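Local coordinates for protein kojibiose phosphorylase (Gut metagenome, PDB 6W0P) that belongs to glycoside hydrolase family 65, carbohydrate-active enzymes whose central catalytic domain is a helical barrel, at residues T489-M492 against A493-F497; F497-L500 against D501-A505. All coordinates share one frame; numbering follows the deposited sequence.

Interaction 1 of 2, residues T489-M492 against A493-F497; sequences TNFM and AKKCF
The carbonyl O of Phe491 takes the backbone N of Lys495 at 2.9 Å, and the donor lies in the carbonyl plane. The aliphatic part of the same lysine adds to the contact, its CG lying 3.5 Å from Phe491 O. Three further i to i+4 bonds flank this one: Ala493 N to Thr489 O, Lys494 N to Asn490 O at 2.9 Å with a nearly straight N-H...O angle of 169°, and Cys496 N to Met492 O.

Between side chains, the ring of Phe491 and the chain of Lys495 leave the helix in the same direction, flank to flank. With CG of Phe491 anti to its own N (chi1 -173°), the ring swings along the helix toward the lysine, whose CE comes 3.9 Å from CE1 of the phenylalanine. A bend in the lysine chain at chi2 (-67°) brings its methylenes alongside the ring, while NZ carries on to a salt bridge with Glu600 and a cation-pi contact with Tyr597. Phe491 also stacks on Phe593. The small methyl of Ala493 fits between Phe470 and Leu455 of helix 437-458, both of which it touches.

Lysine suits its site because one residue supplies both apolar methylenes for the aromatic ring and a charge for Glu600. Main-chain bonds carry the contact; the lysine methylenes add apolar packing, and the ammonium group probably gains from both the carboxylate and the aromatic surface.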
loop_
_atom_site.group_PDB
_atom_site.type_symbol
_atom_site.label_atom_id
_atom_site.label_comp_id
_atom_site.label_asym_id
_atom_site.label_seq_id
_atom_site.Cartn_x
_atom_site.Cartn_y
_atom_site.Cartn_z
ATOM N N THR A 489 1.883 5.418 -22.832
ATOM C CA THR A 489 1.457 6.690 -22.187
ATOM C C THR A 489 1.803 7.890 -23.096
ATOM O O THR A 489 0.904 8.727 -23.380
ATOM C CB THR A 489 2.071 6.786 -20.785
ATOM O OG1 THR A 489 1.680 5.645 -20.012
ATOM C CG2 THR A 489 1.702 8.067 -20.072
ATOM N N ASN A 490 3.053 7.978 -23.564
ATOM C CA ASN A 490 3.555 9.163 -24.303
ATOM C C ASN A 490 2.905 9.187 -25.689
ATOM O O ASN A 490 2.444 10.266 -26.112
ATOM C CB ASN A 490 5.082 9.185 -24.385
ATOM C CG ASN A 490 5.718 9.440 -23.037
ATOM O OD1 ASN A 490 5.062 9.308 -22.014
ATOM N ND2 ASN A 490 7.003 9.770 -23.040
ATOM N N PHE A 491 2.871 8.030 -26.348
ATOM C CA PHE A 491 2.311 7.872 -27.704
ATOM C C PHE A 491 0.846 8.311 -27.673
ATOM O O PHE A 491 0.463 9.206 -28.458
ATOM C CB PHE A 491 2.475 6.430 -28.185
ATOM C CG PHE A 491 2.077 6.190 -29.617
ATOM C CD1 PHE A 491 0.778 5.849 -29.944
ATOM C CD2 PHE A 491 3.012 6.271 -30.632
ATOM C CE1 PHE A 491 0.419 5.628 -31.263
ATOM C CE2 PHE A 491 2.657 6.017 -31.947
ATOM C CZ PHE A 491 1.360 5.685 -32.256
ATOM N N MET A 492 0.054 7.726 -26.775
ATOM C CA MET A 492 -1.402 8.017 -26.710
ATOM C C MET A 492 -1.646 9.496 -26.332
ATOM O O MET A 492 -2.631 10.055 -26.844
ATOM C CB MET A 492 -2.098 7.084 -25.718
ATOM C CG MET A 492 -2.081 5.636 -26.150
ATOM S SD MET A 492 -2.835 5.383 -27.770
ATOM C CE MET A 492 -4.559 5.597 -27.326
ATOM N N ALA A 493 -0.824 10.087 -25.447
ATOM C CA ALA A 493 -0.900 11.509 -25.047
ATOM C C ALA A 493 -0.630 12.398 -26.270
ATOM O O ALA A 493 -1.406 13.352 -26.534
ATOM C CB ALA A 493 0.086 11.795 -23.938
ATOM N N LYS A 494 0.453 12.113 -26.991
ATOM C CA LYS A 494 0.815 12.821 -28.244
ATOM C C LYS A 494 -0.344 12.691 -29.240
ATOM O O LYS A 494 -0.710 13.730 -29.830
ATOM C CB LYS A 494 2.130 12.285 -28.796
ATOM C CG LYS A 494 2.672 13.061 -29.985
ATOM C CD LYS A 494 4.003 12.564 -30.534
ATOM C CE LYS A 494 4.433 13.373 -31.743
ATOM N NZ LYS A 494 5.896 13.284 -31.955
ATOM N N LYS A 495 -0.974 11.512 -29.352
ATOM C CA LYS A 495 -2.150 11.329 -30.243
ATOM C C LYS A 495 -3.309 12.208 -29.763
ATOM O O LYS A 495 -4.018 12.758 -30.614
ATOM C CB LYS A 495 -2.596 9.870 -30.340
ATOM C CG LYS A 495 -1.726 8.985 -31.218
ATOM C CD LYS A 495 -1.792 9.346 -32.691
ATOM C CE LYS A 495 -1.337 8.212 -33.576
ATOM N NZ LYS A 495 -1.221 8.639 -34.989
ATOM N N CYS A 496 -3.519 12.331 -28.459
ATOM C CA CYS A 496 -4.566 13.225 -27.910
ATOM C C CYS A 496 -4.280 14.673 -28.346
ATOM O O CYS A 496 -5.195 15.338 -28.865
ATOM C CB CYS A 496 -4.645 13.160 -26.396
ATOM S SG CYS A 496 -6.138 13.989 -25.792
ATOM N N PHE A 497 -3.037 15.129 -28.195
ATOM C CA PHE A 497 -2.642 16.533 -28.473
ATOM C C PHE A 497 -2.889 16.842 -29.948
ATOM O O PHE A 497 -3.459 17.897 -30.239
ATOM C CB PHE A 497 -1.179 16.787 -28.100
ATOM C CG PHE A 497 -0.881 16.686 -26.626
ATOM C CD1 PHE A 497 -1.865 16.914 -25.687
ATOM C CD2 PHE A 497 0.395 16.369 -26.193
ATOM C CE1 PHE A 497 -1.592 16.804 -24.337
ATOM C CE2 PHE A 497 0.672 16.264 -24.842
ATOM C CZ PHE A 497 -0.320 16.502 -23.913
#

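Interaction 2 of 2, residues F497-L500 against D501-A505; sequences FQYL and DKILA
Leu504 N to Leu500 O, at 2.8 Å, is the last of four backbone hydrogen bonds that carry the helix on from 497-500 through Leu504. Before it, Asp501 N reaches Phe497 O, Lys502 N reaches Gln498 O, and Ile503 N reaches Tyr499 O at 2.9 Å.

One CH-pi contact joins the aromatic and aliphatic side chains: CG1 of Ile503 sits over the face of the Tyr499 ring, 4.1 Å from its centroid and 11° off the normal. A chi1 of -168° sets the tyrosine ring beside its own carbonyl carbon, turned along the helix under the isoleucine, and CD1 of Ile503 extends the contact to Tyr499 OH at 4.0 Å.

Apolar packing pairs Leu500 with Leu504, CD1 of the former 3.8 Å from CG of the latter; their branched ends suit a face turned to Met528 and Leu525 of helix 522-534.

Among the charged groups, Lys502 brings NZ to the edge of the Tyr499 ring, 4.3 Å from CE1, and Asp501 forms a salt bridge with Lys529, as befits its partly exposed place. This is the C-terminal end of an amphipathic alpha-helix packed among other helices of the catalytic domain, in a family whose central domain is an (alpha/alpha)6 barrel.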
loop_
_atom_site.group_PDB
_atom_site.type_symbol
_atom_site.label_atom_id
_atom_site.label_comp_id
_atom_site.label_asym_id
_atom_site.label_seq_id
_atom_site.Cartn_x
_atom_site.Cartn_y
_atom_site.Cartn_z
ATOM N N PHE A 497 -3.037 15.129 -28.195
ATOM C CA PHE A 497 -2.642 16.533 -28.473
ATOM C C PHE A 497 -2.889 16.842 -29.948
ATOM O O PHE A 497 -3.459 17.897 -30.239
ATOM C CB PHE A 497 -1.179 16.787 -28.100
ATOM C CG PHE A 497 -0.881 16.686 -26.626
ATOM C CD1 PHE A 497 -1.865 16.914 -25.687
ATOM C CD2 PHE A 497 0.395 16.369 -26.193
ATOM C CE1 PHE A 497 -1.592 16.804 -24.337
ATOM C CE2 PHE A 497 0.672 16.264 -24.842
ATOM C CZ PHE A 497 -0.320 16.502 -23.913
ATOM N N GLN A 498 -2.483 15.935 -30.838
ATOM C CA GLN A 498 -2.570 16.152 -32.304
ATOM C C GLN A 498 -4.039 16.116 -32.740
ATOM O O GLN A 498 -4.412 16.941 -33.582
ATOM C CB GLN A 498 -1.709 15.140 -33.041
ATOM C CG GLN A 498 -0.224 15.333 -32.780
ATOM C CD GLN A 498 0.575 14.220 -33.410
ATOM O OE1 GLN A 498 0.101 13.091 -33.524
ATOM N NE2 GLN A 498 1.795 14.536 -33.824
ATOM N N TYR A 499 -4.883 15.274 -32.142
ATOM C CA TYR A 499 -6.325 15.258 -32.497
ATOM C C TYR A 499 -6.978 16.589 -32.093
ATOM O O TYR A 499 -7.758 17.146 -32.890
ATOM C CB TYR A 499 -7.061 14.070 -31.878
ATOM C CG TYR A 499 -8.451 13.848 -32.422
ATOM C CD1 TYR A 499 -8.685 13.746 -33.789
ATOM C CD2 TYR A 499 -9.537 13.736 -31.572
ATOM C CE1 TYR A 499 -9.960 13.536 -34.296
ATOM C CE2 TYR A 499 -10.815 13.518 -32.059
ATOM C CZ TYR A 499 -11.030 13.423 -33.423
ATOM O OH TYR A 499 -12.299 13.218 -33.893
ATOM N N LEU A 500 -6.711 17.076 -30.886
ATOM C CA LEU A 500 -7.351 18.318 -30.399
ATOM C C LEU A 500 -6.923 19.465 -31.317
ATOM O O LEU A 500 -7.795 20.204 -31.776
ATOM C CB LEU A 500 -6.942 18.611 -28.955
ATOM C CG LEU A 500 -7.482 19.926 -28.400
ATOM C CD1 LEU A 500 -8.990 20.012 -28.564
ATOM C CD2 LEU A 500 -7.107 20.098 -26.938
ATOM N N ASP A 501 -5.615 19.575 -31.551
ATOM C CA ASP A 501 -5.000 20.542 -32.488
ATOM C C ASP A 501 -5.770 20.576 -33.816
ATOM O O ASP A 501 -6.174 21.684 -34.215
ATOM C CB ASP A 501 -3.519 20.237 -32.707
ATOM C CG ASP A 501 -2.899 21.263 -33.641
ATOM O OD1 ASP A 501 -3.190 21.161 -34.854
ATOM O OD2 ASP A 501 -2.199 22.197 -33.146
ATOM N N LYS A 502 -5.962 19.419 -34.468
ATOM C CA LYS A 502 -6.706 19.276 -35.751
ATOM C C LYS A 502 -8.180 19.683 -35.580
ATOM O O LYS A 502 -8.695 20.371 -36.474
ATOM C CB LYS A 502 -6.593 17.852 -36.287
ATOM C CG LYS A 502 -7.463 17.549 -37.497
ATOM C CD LYS A 502 -6.932 16.405 -38.337
ATOM C CE LYS A 502 -8.005 15.690 -39.124
ATOM N NZ LYS A 502 -8.848 14.867 -38.220
ATOM N N ILE A 503 -8.850 19.322 -34.480
ATOM C CA ILE A 503 -10.257 19.772 -34.260
ATOM C C ILE A 503 -10.300 21.303 -34.064
ATOM O O ILE A 503 -11.230 21.938 -34.589
ATOM C CB ILE A 503 -10.934 19.008 -33.110
ATOM C CG1 ILE A 503 -11.069 17.514 -33.418
ATOM C CG2 ILE A 503 -12.288 19.621 -32.799
ATOM C CD1 ILE A 503 -12.097 17.187 -34.491
ATOM N N LEU A 504 -9.337 21.901 -33.369
ATOM C CA LEU A 504 -9.343 23.363 -33.107
ATOM C C LEU A 504 -9.099 24.135 -34.413
ATOM O O LEU A 504 -9.627 25.241 -34.525
ATOM C CB LEU A 504 -8.305 23.696 -32.034
ATOM C CG LEU A 504 -8.633 23.165 -30.637
ATOM C CD1 LEU A 504 -7.559 23.553 -29.627
ATOM C CD2 LEU A 504 -9.995 23.649 -30.167
ATOM N N ALA A 505 -8.406 23.534 -35.391
ATOM C CA ALA A 505 -8.100 24.117 -36.719
ATOM C C ALA A 505 -9.206 23.815 -37.742
ATOM O O ALA A 505 -9.006 24.136 -38.935
ATOM C CB ALA A 505 -6.780 23.599 -37.214
#

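How the interactions relate
Both interactions are successive portions of helix 487-504 and share Phe497, their centres about 12 Å apart. Interaction 1 is the more buried; interaction 2, nearer the helix end, mixes buried residues with exposed ones such as Gln498 and Lys502. The same neighbours, helices 418-434, 437-458 and 522-534, pack against both. Each pairs an aromatic residue with the one four positions on, but the partner differs: a lysine's methylenes approaching the ring obliquely in 489-497, an isoleucine over the ring face in 497-505. Their salt bridges also run to different places, to Glu600 in interaction 1 and to helix 522-534 in interaction 2.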